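Local structure of 1-deoxy-D-xylulose 5-phosphate reductoisomerase (Zymomonas mobilis, 1R0K) at residues Ala155-Arg169 and His247-Gln260. The protein catalyses the NADPH-dependent rearrangement and reduction of 1-deoxy-D-xylulose 5-phosphate to 2-C-methyl-D-erythritol 4-phosphate in isoprenoid biosynthesis, using a divalent metal ion. Numbering follows the deposited sequence.
Sequences AIFQCFPHHNRDYVR and HSMVEYLDGSILAQ
Arg-169 and Glu-251 meet twice, through backbone and side chain. Arg-169 N donates to Glu-251 O (2.8 Å, nearly straight), while NH1 forms a salt bridge with Glu-251 OE2 at 2.9 Å, the oxygen lying in the guanidinium plane although the carboxylate is turned 81° from it. A bend at chi3 (-68°) lays one guanidinium face over Leu-253 CA, and NH2 bonds weakly to Leu-253 O. Leu-253 N, in the type I turn Tyr-252 to Gly-255, donates to Tyr-167 O (3.0 Å). Further salt bridges join Arg-169 to Glu-281 of the second subunit and Glu-251 to Arg-170. Were the guanidinium lost, as with an alanine here, Glu-251 OE2 would probably keep its hydrogen bond to Ser-286 of the second subunit but lose its arginine, and Leu-253 O its weak bond.

The Tyr-252 ring runs from the strand toward Cys-159, with Pro-161 CB and Tyr-167 CB oblique to it. Its OH donates to Cys-159 O at 2.5 Å from above the carbonyl plane. Val-250 sets CB against the same oxygen and crosses Ile-156 at about a right angle. Cys-159 rests CB on Leu-258 CB, and chi1 (-57°) brings SG to 3.4 Å from Ala-259 C. Ala-155 CB fits between His-247 CB and Gln-260 CB, near Ser-151 and Glu-152 of the predicted substrate and metal site.

In this alpha/beta layer, helix 151-159 covers a beta hairpin; its chain joins the mixed sheet as strand 168-175, antiparallel to 246-252 from the non-hydrogen-bonded pair Val-168/Tyr-252, and strand 257-261 continues the sheet into the second subunit.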
# COMPACT_ATOMS: atom_id res chain seq x y z
N ALA B 155 1.09 9.54 -2.14
CA ALA B 155 1.38 8.12 -2.01
C ALA B 155 1.63 7.79 -0.54
O ALA B 155 1.14 6.79 -0.02
CB ALA B 155 2.62 7.76 -2.84
N ILE B 156 2.39 8.65 0.13
CA ILE B 156 2.67 8.44 1.55
C ILE B 156 1.36 8.52 2.32
O ILE B 156 1.07 7.67 3.16
CB ILE B 156 3.65 9.49 2.08
CG1 ILE B 156 5.01 9.32 1.39
CG2 ILE B 156 3.80 9.34 3.60
CD1 ILE B 156 6.00 10.43 1.67
N PHE B 157 0.58 9.55 2.02
CA PHE B 157 -0.70 9.73 2.69
C PHE B 157 -1.61 8.49 2.58
O PHE B 157 -2.26 8.10 3.57
CB PHE B 157 -1.40 10.96 2.11
CG PHE B 157 -2.63 11.35 2.85
CD1 PHE B 157 -3.83 10.67 2.63
CD2 PHE B 157 -2.60 12.37 3.79
CE1 PHE B 157 -4.97 11.01 3.34
CE2 PHE B 157 -3.73 12.71 4.51
CZ PHE B 157 -4.92 12.03 4.28
N GLN B 158 -1.66 7.88 1.40
CA GLN B 158 -2.50 6.70 1.19
C GLN B 158 -2.00 5.45 1.93
O GLN B 158 -2.73 4.49 2.09
CB GLN B 158 -2.63 6.38 -0.30
CG GLN B 158 -3.43 7.42 -1.09
CD GLN B 158 -3.77 6.97 -2.50
OE1 GLN B 158 -4.18 5.82 -2.71
NE2 GLN B 158 -3.63 7.87 -3.47
N CYS B 159 -0.75 5.48 2.37
CA CYS B 159 -0.14 4.36 3.08
C CYS B 159 0.17 4.68 4.54
O CYS B 159 0.73 3.85 5.25
CB CYS B 159 1.17 3.96 2.40
SG CYS B 159 1.03 3.53 0.65
N PHE B 160 -0.19 5.89 4.98
CA PHE B 160 0.10 6.38 6.33
C PHE B 160 -0.96 6.11 7.39
O PHE B 160 -2.16 6.23 7.13
CB PHE B 160 0.34 7.90 6.25
CG PHE B 160 0.97 8.50 7.48
CD1 PHE B 160 2.35 8.45 7.66
CD2 PHE B 160 0.19 9.10 8.46
CE1 PHE B 160 2.95 9.01 8.80
CE2 PHE B 160 0.77 9.66 9.60
CZ PHE B 160 2.16 9.61 9.77
N PRO B 161 -0.54 5.74 8.61
CA PRO B 161 -1.52 5.47 9.67
C PRO B 161 -1.94 6.79 10.33
O PRO B 161 -1.36 7.20 11.34
CB PRO B 161 -0.74 4.58 10.62
CG PRO B 161 0.64 5.17 10.56
CD PRO B 161 0.83 5.42 9.05
N HIS B 162 -2.93 7.44 9.76
CA HIS B 162 -3.42 8.71 10.29
C HIS B 162 -3.94 8.52 11.72
O HIS B 162 -4.63 7.55 12.00
CB HIS B 162 -4.53 9.27 9.40
CG HIS B 162 -4.18 9.29 7.94
ND1 HIS B 162 -3.13 10.04 7.44
CD2 HIS B 162 -4.71 8.64 6.88
CE1 HIS B 162 -3.03 9.84 6.14
NE2 HIS B 162 -3.97 8.99 5.77
N HIS B 163 -3.59 9.44 12.61
CA HIS B 163 -4.04 9.36 14.01
C HIS B 163 -3.29 8.29 14.81
O HIS B 163 -3.61 8.05 15.98
CB HIS B 163 -5.55 9.09 14.06
CG HIS B 163 -6.36 10.07 13.27
ND1 HIS B 163 -7.38 9.67 12.43
CD2 HIS B 163 -6.30 11.41 13.17
CE1 HIS B 163 -7.91 10.73 11.85
NE2 HIS B 163 -7.27 11.80 12.28
N ASN B 164 -2.31 7.65 14.18
CA ASN B 164 -1.50 6.63 14.83
C ASN B 164 -0.06 6.69 14.32
O ASN B 164 0.51 5.68 13.94
CB ASN B 164 -2.07 5.23 14.56
CG ASN B 164 -3.30 4.93 15.40
OD1 ASN B 164 -3.25 4.97 16.63
ND2 ASN B 164 -4.41 4.62 14.74
N ARG B 165 0.50 7.90 14.32
CA ARG B 165 1.86 8.12 13.83
C ARG B 165 2.93 7.21 14.41
O ARG B 165 3.93 6.94 13.75
CB ARG B 165 2.27 9.58 14.08
CG ARG B 165 1.37 10.60 13.42
CD ARG B 165 2.06 11.96 13.34
NE ARG B 165 2.39 12.48 14.67
CZ ARG B 165 1.50 13.00 15.50
NH1 ARG B 165 0.23 13.07 15.15
NH2 ARG B 165 1.89 13.44 16.69
N ASP B 166 2.73 6.73 15.63
CA ASP B 166 3.72 5.87 16.26
C ASP B 166 3.88 4.50 15.61
O ASP B 166 4.84 3.79 15.89
CB ASP B 166 3.41 5.68 17.75
CG ASP B 166 3.47 6.97 18.53
OD1 ASP B 166 4.17 7.91 18.10
OD2 ASP B 166 2.83 7.04 19.60
N TYR B 167 2.94 4.12 14.74
CA TYR B 167 3.03 2.82 14.07
C TYR B 167 4.05 2.84 12.94
O TYR B 167 4.41 1.80 12.40
CB TYR B 167 1.67 2.42 13.49
CG TYR B 167 0.59 2.14 14.52
CD1 TYR B 167 0.90 1.99 15.87
CD2 TYR B 167 -0.74 2.00 14.12
CE1 TYR B 167 -0.10 1.71 16.81
CE2 TYR B 167 -1.74 1.72 15.05
CZ TYR B 167 -1.41 1.57 16.39
OH TYR B 167 -2.41 1.28 17.30
N VAL B 168 4.52 4.03 12.59
CA VAL B 168 5.49 4.16 11.51
C VAL B 168 6.93 3.88 11.95
O VAL B 168 7.41 4.45 12.93
CB VAL B 168 5.46 5.59 10.89
CG1 VAL B 168 6.59 5.74 9.86
CG2 VAL B 168 4.12 5.85 10.24
N ARG B 169 7.60 3.00 11.22
CA ARG B 169 9.00 2.69 11.49
C ARG B 169 9.83 3.59 10.58
O ARG B 169 10.84 4.16 10.99
CB ARG B 169 9.33 1.23 11.20
CG ARG B 169 10.82 0.93 11.25
CD ARG B 169 11.07 -0.56 11.25
NE ARG B 169 10.62 -1.16 12.51
CZ ARG B 169 10.03 -2.34 12.60
NH1 ARG B 169 9.81 -3.06 11.50
NH2 ARG B 169 9.66 -2.81 13.78
N HIS B 247 5.44 5.14 -6.01
CA HIS B 247 5.47 6.56 -5.71
C HIS B 247 5.94 6.97 -4.32
O HIS B 247 6.20 8.14 -4.08
CB HIS B 247 4.09 7.14 -6.04
CG HIS B 247 3.71 6.97 -7.49
ND1 HIS B 247 2.44 6.63 -7.89
CD2 HIS B 247 4.46 7.06 -8.62
CE1 HIS B 247 2.42 6.52 -9.21
NE2 HIS B 247 3.63 6.78 -9.67
N SER B 248 6.06 5.98 -3.43
CA SER B 248 6.56 6.12 -2.05
C SER B 248 5.99 5.04 -1.14
O SER B 248 5.03 4.36 -1.50
CB SER B 248 6.29 7.51 -1.47
OG SER B 248 7.31 8.41 -1.88
N MET B 249 6.59 4.86 0.03
CA MET B 249 6.15 3.80 0.92
C MET B 249 6.22 4.14 2.40
O MET B 249 6.91 5.09 2.80
CB MET B 249 6.99 2.55 0.66
CG MET B 249 7.19 2.23 -0.81
SD MET B 249 8.23 0.76 -1.07
CE MET B 249 9.80 1.51 -1.42
N VAL B 250 5.52 3.34 3.20
CA VAL B 250 5.52 3.51 4.65
C VAL B 250 5.65 2.14 5.30
O VAL B 250 4.85 1.24 5.03
CB VAL B 250 4.19 4.15 5.16
CG1 VAL B 250 4.22 4.24 6.67
CG2 VAL B 250 3.99 5.53 4.55
N GLU B 251 6.66 1.97 6.15
CA GLU B 251 6.81 0.69 6.84
C GLU B 251 6.26 0.81 8.25
O GLU B 251 6.50 1.81 8.94
CB GLU B 251 8.28 0.25 6.92
CG GLU B 251 8.42 -1.17 7.47
CD GLU B 251 9.86 -1.60 7.66
OE1 GLU B 251 10.69 -1.34 6.77
OE2 GLU B 251 10.16 -2.22 8.70
N TYR B 252 5.53 -0.21 8.66
CA TYR B 252 4.92 -0.26 9.98
C TYR B 252 5.78 -1.10 10.93
O TYR B 252 6.65 -1.85 10.49
CB TYR B 252 3.51 -0.85 9.88
CG TYR B 252 2.53 0.06 9.17
CD1 TYR B 252 2.72 0.44 7.83
CD2 TYR B 252 1.43 0.58 9.84
CE1 TYR B 252 1.84 1.32 7.20
CE2 TYR B 252 0.55 1.46 9.22
CZ TYR B 252 0.76 1.83 7.91
OH TYR B 252 -0.12 2.71 7.32
N LEU B 253 5.52 -0.95 12.23
CA LEU B 253 6.23 -1.65 13.29
C LEU B 253 6.24 -3.16 13.16
O LEU B 253 7.12 -3.82 13.71
CB LEU B 253 5.63 -1.29 14.66
CG LEU B 253 5.49 0.18 15.07
CD1 LEU B 253 4.99 0.27 16.51
CD2 LEU B 253 6.83 0.88 14.93
N ASP B 254 5.27 -3.72 12.43
CA ASP B 254 5.23 -5.16 12.26
C ASP B 254 6.04 -5.65 11.07
O ASP B 254 6.10 -6.85 10.80
CB ASP B 254 3.77 -5.67 12.17
CG ASP B 254 2.98 -5.04 11.04
OD1 ASP B 254 3.59 -4.58 10.05
OD2 ASP B 254 1.74 -5.03 11.13
N GLY B 255 6.69 -4.72 10.37
CA GLY B 255 7.51 -5.08 9.23
C GLY B 255 6.79 -4.87 7.91
O GLY B 255 7.40 -4.95 6.84
N SER B 256 5.49 -4.61 7.99
CA SER B 256 4.69 -4.40 6.80
C SER B 256 5.02 -3.07 6.12
O SER B 256 5.15 -2.03 6.77
CB SER B 256 3.21 -4.43 7.16
OG SER B 256 2.41 -4.12 6.03
N ILE B 257 5.19 -3.12 4.81
CA ILE B 257 5.47 -1.91 4.06
C ILE B 257 4.32 -1.71 3.08
O ILE B 257 4.06 -2.57 2.24
CB ILE B 257 6.79 -2.02 3.28
CG1 ILE B 257 7.96 -2.20 4.25
CG2 ILE B 257 6.99 -0.77 2.43
CD1 ILE B 257 9.28 -2.52 3.58
N LEU B 258 3.63 -0.59 3.22
CA LEU B 258 2.52 -0.28 2.32
C LEU B 258 3.07 0.69 1.29
O LEU B 258 3.75 1.65 1.64
CB LEU B 258 1.36 0.36 3.09
CG LEU B 258 0.70 -0.56 4.13
CD1 LEU B 258 -0.49 0.15 4.76
CD2 LEU B 258 0.27 -1.85 3.45
N ALA B 259 2.80 0.42 0.03
CA ALA B 259 3.29 1.27 -1.03
C ALA B 259 2.15 1.68 -1.96
O ALA B 259 1.15 0.98 -2.07
CB ALA B 259 4.37 0.55 -1.83
N GLN B 260 2.30 2.83 -2.59
CA GLN B 260 1.29 3.29 -3.54
C GLN B 260 2.02 3.22 -4.87
O GLN B 260 3.12 3.77 -5.02
CB GLN B 260 0.83 4.71 -3.23
CG GLN B 260 -0.45 5.11 -3.97
CD GLN B 260 -0.19 5.62 -5.39
OE1 GLN B 260 -1.13 5.80 -6.18
NE2 GLN B 260 1.07 5.87 -5.70